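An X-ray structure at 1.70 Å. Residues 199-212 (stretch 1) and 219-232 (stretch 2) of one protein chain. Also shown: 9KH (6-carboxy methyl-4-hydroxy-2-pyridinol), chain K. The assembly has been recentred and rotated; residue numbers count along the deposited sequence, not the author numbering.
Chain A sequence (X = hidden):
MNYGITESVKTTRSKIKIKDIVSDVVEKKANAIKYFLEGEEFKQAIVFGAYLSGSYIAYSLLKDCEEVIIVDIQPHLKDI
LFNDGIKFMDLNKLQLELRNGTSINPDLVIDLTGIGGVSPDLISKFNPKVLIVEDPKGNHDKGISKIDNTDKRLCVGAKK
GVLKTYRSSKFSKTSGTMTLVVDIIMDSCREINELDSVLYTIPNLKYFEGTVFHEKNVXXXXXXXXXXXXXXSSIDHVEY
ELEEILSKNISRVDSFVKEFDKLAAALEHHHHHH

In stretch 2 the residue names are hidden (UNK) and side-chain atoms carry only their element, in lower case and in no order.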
# COMPACT_ATOMS: atom_id res chain seq x y z
N LEU A 199 -2.99 10.44 14.91
CA LEU A 199 -3.82 9.36 15.45
C LEU A 199 -4.66 8.71 14.35
O LEU A 199 -4.68 7.49 14.21
CB LEU A 199 -4.74 9.90 16.53
CG LEU A 199 -4.12 10.33 17.86
CD1 LEU A 199 -3.21 11.52 17.68
CD2 LEU A 199 -5.22 10.69 18.85
N TYR A 200 -5.39 9.53 13.60
CA TYR A 200 -6.15 9.00 12.48
C TYR A 200 -6.41 10.13 11.50
O TYR A 200 -6.25 11.31 11.84
CB TYR A 200 -7.46 8.34 12.93
CG TYR A 200 -8.51 9.25 13.56
CD1 TYR A 200 -9.39 9.98 12.77
CD2 TYR A 200 -8.62 9.36 14.93
CE1 TYR A 200 -10.36 10.81 13.34
CE2 TYR A 200 -9.58 10.19 15.51
CZ TYR A 200 -10.44 10.90 14.71
OH TYR A 200 -11.40 11.71 15.27
N THR A 201 -6.78 9.75 10.28
CA THR A 201 -6.87 10.65 9.14
C THR A 201 -8.19 10.41 8.42
O THR A 201 -8.45 9.29 7.95
CB THR A 201 -5.69 10.44 8.18
OG1 THR A 201 -4.45 10.58 8.88
CG2 THR A 201 -5.72 11.46 7.03
N ILE A 202 -9.00 11.45 8.31
CA ILE A 202 -10.35 11.36 7.76
C ILE A 202 -10.35 11.91 6.34
O ILE A 202 -10.11 13.11 6.16
CB ILE A 202 -11.37 12.13 8.62
CG1 ILE A 202 -11.47 11.53 10.02
CG2 ILE A 202 -12.72 12.20 7.92
CD1 ILE A 202 -12.10 10.15 10.08
N PRO A 203 -10.69 11.11 5.33
CA PRO A 203 -11.06 11.68 4.03
C PRO A 203 -12.50 12.14 4.10
O PRO A 203 -13.39 11.37 4.44
CB PRO A 203 -10.88 10.51 3.07
CG PRO A 203 -11.17 9.29 3.91
CD PRO A 203 -10.86 9.64 5.35
N ASN A 204 -12.73 13.42 3.80
CA ASN A 204 -14.08 13.97 3.89
C ASN A 204 -14.83 13.67 2.60
O ASN A 204 -15.19 14.55 1.81
CB ASN A 204 -14.01 15.46 4.18
CG ASN A 204 -13.57 15.72 5.59
OD1 ASN A 204 -14.12 15.13 6.52
ND2 ASN A 204 -12.55 16.55 5.76
N LEU A 205 -15.10 12.38 2.42
CA LEU A 205 -15.69 11.86 1.20
C LEU A 205 -17.10 11.34 1.45
O LEU A 205 -17.47 10.94 2.57
CB LEU A 205 -14.83 10.74 0.62
CG LEU A 205 -13.48 11.20 0.08
CD1 LEU A 205 -12.59 10.02 -0.29
CD2 LEU A 205 -13.70 12.07 -1.15
N LYS A 206 -17.88 11.37 0.39
CA LYS A 206 -19.21 10.77 0.35
C LYS A 206 -19.53 10.52 -1.12
O LYS A 206 -18.73 10.83 -2.01
CB LYS A 206 -20.26 11.66 1.00
CG LYS A 206 -20.42 13.00 0.28
CD LYS A 206 -21.65 13.77 0.77
CE LYS A 206 -22.93 13.16 0.20
NZ LYS A 206 -24.13 13.73 0.84
N TYR A 207 -20.70 9.94 -1.37
CA TYR A 207 -21.10 9.62 -2.73
C TYR A 207 -21.69 10.87 -3.37
O TYR A 207 -22.90 11.03 -3.54
CB TYR A 207 -22.07 8.45 -2.70
CG TYR A 207 -22.58 8.03 -4.05
CD1 TYR A 207 -21.70 7.74 -5.09
CD2 TYR A 207 -23.93 7.89 -4.29
CE1 TYR A 207 -22.17 7.35 -6.34
CE2 TYR A 207 -24.41 7.50 -5.53
CZ TYR A 207 -23.53 7.24 -6.54
OH TYR A 207 -24.01 6.84 -7.76
N PHE A 208 -20.79 11.82 -3.70
CA PHE A 208 -21.20 13.09 -4.28
C PHE A 208 -22.01 12.88 -5.55
O PHE A 208 -22.90 13.67 -5.88
CB PHE A 208 -19.99 13.95 -4.64
CG PHE A 208 -19.05 14.21 -3.50
CD1 PHE A 208 -19.35 15.13 -2.52
CD2 PHE A 208 -17.83 13.55 -3.46
CE1 PHE A 208 -18.46 15.36 -1.48
CE2 PHE A 208 -16.94 13.78 -2.43
CZ PHE A 208 -17.25 14.68 -1.44
N GLU A 209 -21.64 11.86 -6.32
CA GLU A 209 -22.34 11.57 -7.57
C GLU A 209 -23.83 11.38 -7.33
O GLU A 209 -24.66 11.81 -8.15
CB GLU A 209 -21.69 10.33 -8.18
CG GLU A 209 -22.36 9.73 -9.38
CD GLU A 209 -21.70 8.42 -9.75
OE1 GLU A 209 -20.48 8.44 -10.04
OE2 GLU A 209 -22.38 7.37 -9.71
N GLY A 210 -24.20 10.75 -6.21
CA GLY A 210 -25.61 10.58 -5.89
C GLY A 210 -26.33 11.90 -5.69
O GLY A 210 -27.50 12.04 -6.08
N THR A 211 -25.67 12.87 -5.08
CA THR A 211 -26.29 14.18 -4.91
C THR A 211 -26.68 14.77 -6.25
O THR A 211 -27.75 15.39 -6.39
CB THR A 211 -25.33 15.12 -4.18
OG1 THR A 211 -24.84 14.46 -3.00
CG2 THR A 211 -26.02 16.41 -3.80
N VAL A 212 -25.86 14.57 -7.28
CA VAL A 212 -26.13 15.12 -8.60
C VAL A 212 -27.18 14.31 -9.33
O VAL A 212 -28.10 14.88 -9.93
CB VAL A 212 -24.84 15.20 -9.43
CG1 VAL A 212 -25.15 15.71 -10.84
CG2 VAL A 212 -23.82 16.11 -8.77
N UNK A 219 -26.97 22.30 -6.56
CA UNK A 219 -26.55 23.29 -5.57
C UNK A 219 -26.00 22.61 -4.32
O UNK A 219 -24.96 23.02 -3.78
c UNK A 219 -28.70 26.11 -4.02
c UNK A 219 -27.44 25.29 -4.24
c UNK A 219 -28.53 27.15 -2.93
n UNK A 219 -29.78 27.94 -2.77
c UNK A 219 -27.74 24.19 -5.24
N UNK A 220 -26.69 21.57 -3.84
CA UNK A 220 -26.21 20.78 -2.71
C UNK A 220 -24.86 20.15 -3.02
O UNK A 220 -23.95 20.14 -2.18
c UNK A 220 -27.86 16.95 0.27
c UNK A 220 -28.14 17.93 -0.86
c UNK A 220 -26.97 18.89 -1.11
c UNK A 220 -27.25 19.71 -2.37
n UNK A 220 -27.09 15.76 -0.15
N UNK A 221 -24.71 19.60 -4.23
CA UNK A 221 -23.44 19.01 -4.66
C UNK A 221 -22.31 20.02 -4.56
O UNK A 221 -21.23 19.72 -4.03
c UNK A 221 -21.56 17.02 -6.39
c UNK A 221 -20.37 16.69 -7.02
c UNK A 221 -21.78 18.94 -7.78
c UNK A 221 -23.58 18.49 -6.09
c UNK A 221 -22.27 18.15 -6.75
c UNK A 221 -20.59 18.62 -8.42
c UNK A 221 -19.88 17.50 -8.03
N UNK A 222 -22.52 21.22 -5.10
CA UNK A 222 -21.47 22.23 -5.05
C UNK A 222 -21.15 22.62 -3.61
O UNK A 222 -19.99 22.87 -3.28
c UNK A 222 -22.68 24.35 -8.07
c UNK A 222 -21.88 23.45 -5.87
c UNK A 222 -20.85 22.64 -8.02
c UNK A 222 -22.12 23.13 -7.35
N UNK A 223 -22.17 22.66 -2.74
CA UNK A 223 -21.94 22.91 -1.32
C UNK A 223 -21.10 21.81 -0.71
O UNK A 223 -20.17 22.08 0.07
o UNK A 223 -23.99 24.14 -1.08
c UNK A 223 -23.27 23.02 -0.57
c UNK A 223 -23.04 23.18 0.93
N UNK A 224 -21.40 20.55 -1.06
CA UNK A 224 -20.63 19.43 -0.54
C UNK A 224 -19.17 19.53 -0.94
O UNK A 224 -18.30 19.10 -0.17
o UNK A 224 -24.28 16.25 -0.15
o UNK A 224 -23.01 16.24 -1.96
c UNK A 224 -23.34 16.70 -0.84
c UNK A 224 -21.26 18.12 -1.01
c UNK A 224 -22.54 17.84 -0.27
N UNK A 225 -18.87 20.08 -2.12
CA UNK A 225 -17.48 20.21 -2.54
C UNK A 225 -16.75 21.30 -1.76
O UNK A 225 -15.52 21.29 -1.72
c UNK A 225 -17.99 19.50 -5.02
c UNK A 225 -17.45 18.11 -4.77
c UNK A 225 -17.69 19.96 -6.43
c UNK A 225 -17.39 20.51 -4.04
N UNK A 226 -17.49 22.21 -1.14
CA UNK A 226 -16.90 23.35 -0.43
C UNK A 226 -16.55 22.95 1.01
O UNK A 226 -17.02 23.54 1.99
c UNK A 226 -17.88 24.52 -0.45
c UNK A 226 -17.24 25.82 -0.03
n UNK A 226 -18.06 26.73 0.50
o UNK A 226 -16.04 26.01 -0.17
N UNK A 227 -15.74 21.91 1.11
CA UNK A 227 -15.40 21.27 2.37
C UNK A 227 -13.94 20.83 2.28
O UNK A 227 -13.49 20.41 1.22
c UNK A 227 -15.90 19.18 3.82
s UNK A 227 -15.79 20.10 5.37
c UNK A 227 -16.30 20.05 2.64
c UNK A 227 -15.18 18.84 6.48
N UNK A 228 -13.23 20.93 3.40
CA UNK A 228 -11.85 20.47 3.47
C UNK A 228 -11.76 19.03 2.97
O UNK A 228 -12.58 18.19 3.33
o UNK A 228 -11.23 21.85 5.39
c UNK A 228 -11.33 20.52 4.92
N UNK A 229 -10.75 18.75 2.15
CA UNK A 229 -10.58 17.39 1.65
C UNK A 229 -10.28 16.41 2.78
O UNK A 229 -10.74 15.27 2.75
c UNK A 229 -9.49 17.33 0.58
N UNK A 230 -9.50 16.83 3.77
CA UNK A 230 -9.00 15.92 4.80
C UNK A 230 -9.05 16.61 6.16
O UNK A 230 -8.73 17.79 6.28
c UNK A 230 -7.57 14.60 3.23
c UNK A 230 -7.57 15.45 4.50
c UNK A 230 -7.02 14.61 5.66
c UNK A 230 -6.21 14.18 2.73
N UNK A 231 -9.41 15.83 7.18
CA UNK A 231 -9.34 16.25 8.57
C UNK A 231 -8.45 15.27 9.32
O UNK A 231 -8.59 14.05 9.17
c UNK A 231 -10.69 16.72 10.65
o UNK A 231 -11.52 17.26 8.45
c UNK A 231 -10.74 16.31 9.18
N UNK A 232 -7.51 15.80 10.10
CA UNK A 232 -6.51 14.98 10.77
C UNK A 232 -6.60 15.19 12.28
O UNK A 232 -6.79 16.31 12.75
c UNK A 232 -5.09 15.31 10.28
c UNK A 232 -4.12 14.25 10.80
c UNK A 232 -5.04 15.40 8.77
C2 9KH K . -7.68 8.87 22.89
C3 9KH K . -7.85 8.31 21.63
C4 9KH K . -8.19 9.12 20.57
C6 9KH K . -8.21 11.01 21.95
O1 9KH K . -7.34 8.09 23.94
N5 9KH K . -8.36 10.44 20.73
C7 9KH K . -7.87 10.24 23.05
O8 9KH K . -8.40 12.35 22.07
C9 9KH K . -7.65 6.83 21.44
C10 9KH K . -8.37 8.52 19.19
C12 9KH K . -9.69 7.80 19.06
O13 9KH K . -9.71 6.83 18.28
O14 9KH K . -10.70 8.21 19.69

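Position 219 carries four carbons in a row ending in nitrogen, extended and pointing away from stretch 1: Lys 219. Position 220 has the same unbranched chain, but here it points toward stretch 1 and lies against Thr 211; it is Lys 220, with CG 3.8 Å from Thr 211 CG2.

At 221 one carbon leads to a six-carbon ring, with no polar atom; one face lies against Val 212 CG2, and Phe 208 is near. This is Phe 221. Val 212 CG2 is 3.5 Å from the Phe 221 ring centroid, a CH-pi contact, while Phe 208 CB packs 3.6 Å from Phe 221 CE1.

Position 222 has four carbons forked at the second, directed away into solvent: Leu 222. Position 223 has one carbon bearing an oxygen and a carbon, out of reach of stretch 1; this is Thr 223.

Position 224 has three carbons, the third carrying two oxygens, which face Thr 211 OG1 and Lys 206 NZ: Glu 224. Thr 211 OG1 donates to Glu 224 OE1 at 2.8 Å, and Lys 206 NZ forms a salt bridge to Glu 224 OE2 at 2.7 Å. Lys 220 NZ reaches the same Glu 224 OE2 at 2.9 Å, so one carboxylate oxygen serves two ammonium groups that lie close together.

Position 225, four carbons forked at the second, lies over a face of the Phe 208 ring: Leu 225. Position 226 has two carbons, the second with one oxygen and one nitrogen, far from stretch 1; the amide makes it Asn 226.

Position 227 has two carbons, a sulfur and one more carbon, unbranched, its end meeting Asn 204: Met 227, whose CE lies 3.6 Å from Asn 204 ND2. Position 228, one carbon and one oxygen, is Ser 228; its backbone O accepts from Asn 204 ND2 at 2.9 Å. Position 229 has a lone carbon pointing away, Ala 229, and contributes its O to Asn 204 N at 2.9 Å.

Position 230 has four carbons forked at the first, one arm two carbons long, the short arm packing on Thr 201: Ile 230, with CG2 3.7 Å from Thr 201 CG2. Position 231, one carbon carrying oxygen and carbon, the oxygen facing Asn 204 ND2, is Thr 231; its OG1 accepts from Asn 204 ND2 at 3.0 Å. Position 232, three carbons forked at the first, beside Thr 201, is Val 232.

The contact combines two antiparallel pairings. Between strands, Ile 202 and Thr 231 exchange backbone hydrogen bonds (Ile 202 N to Thr 231 O, 2.8 Å; Thr 231 N to Ile 202 O, 3.0 Å), and Asn 204 extends the ladder. Between the helices, apolar packing around Phe 221 is joined by Thr 211 bonding to Glu 224, and Lys 206 adds its salt bridge from the preceding loop.

Stretch 2 (219-232) KKFLTELNMSAITV
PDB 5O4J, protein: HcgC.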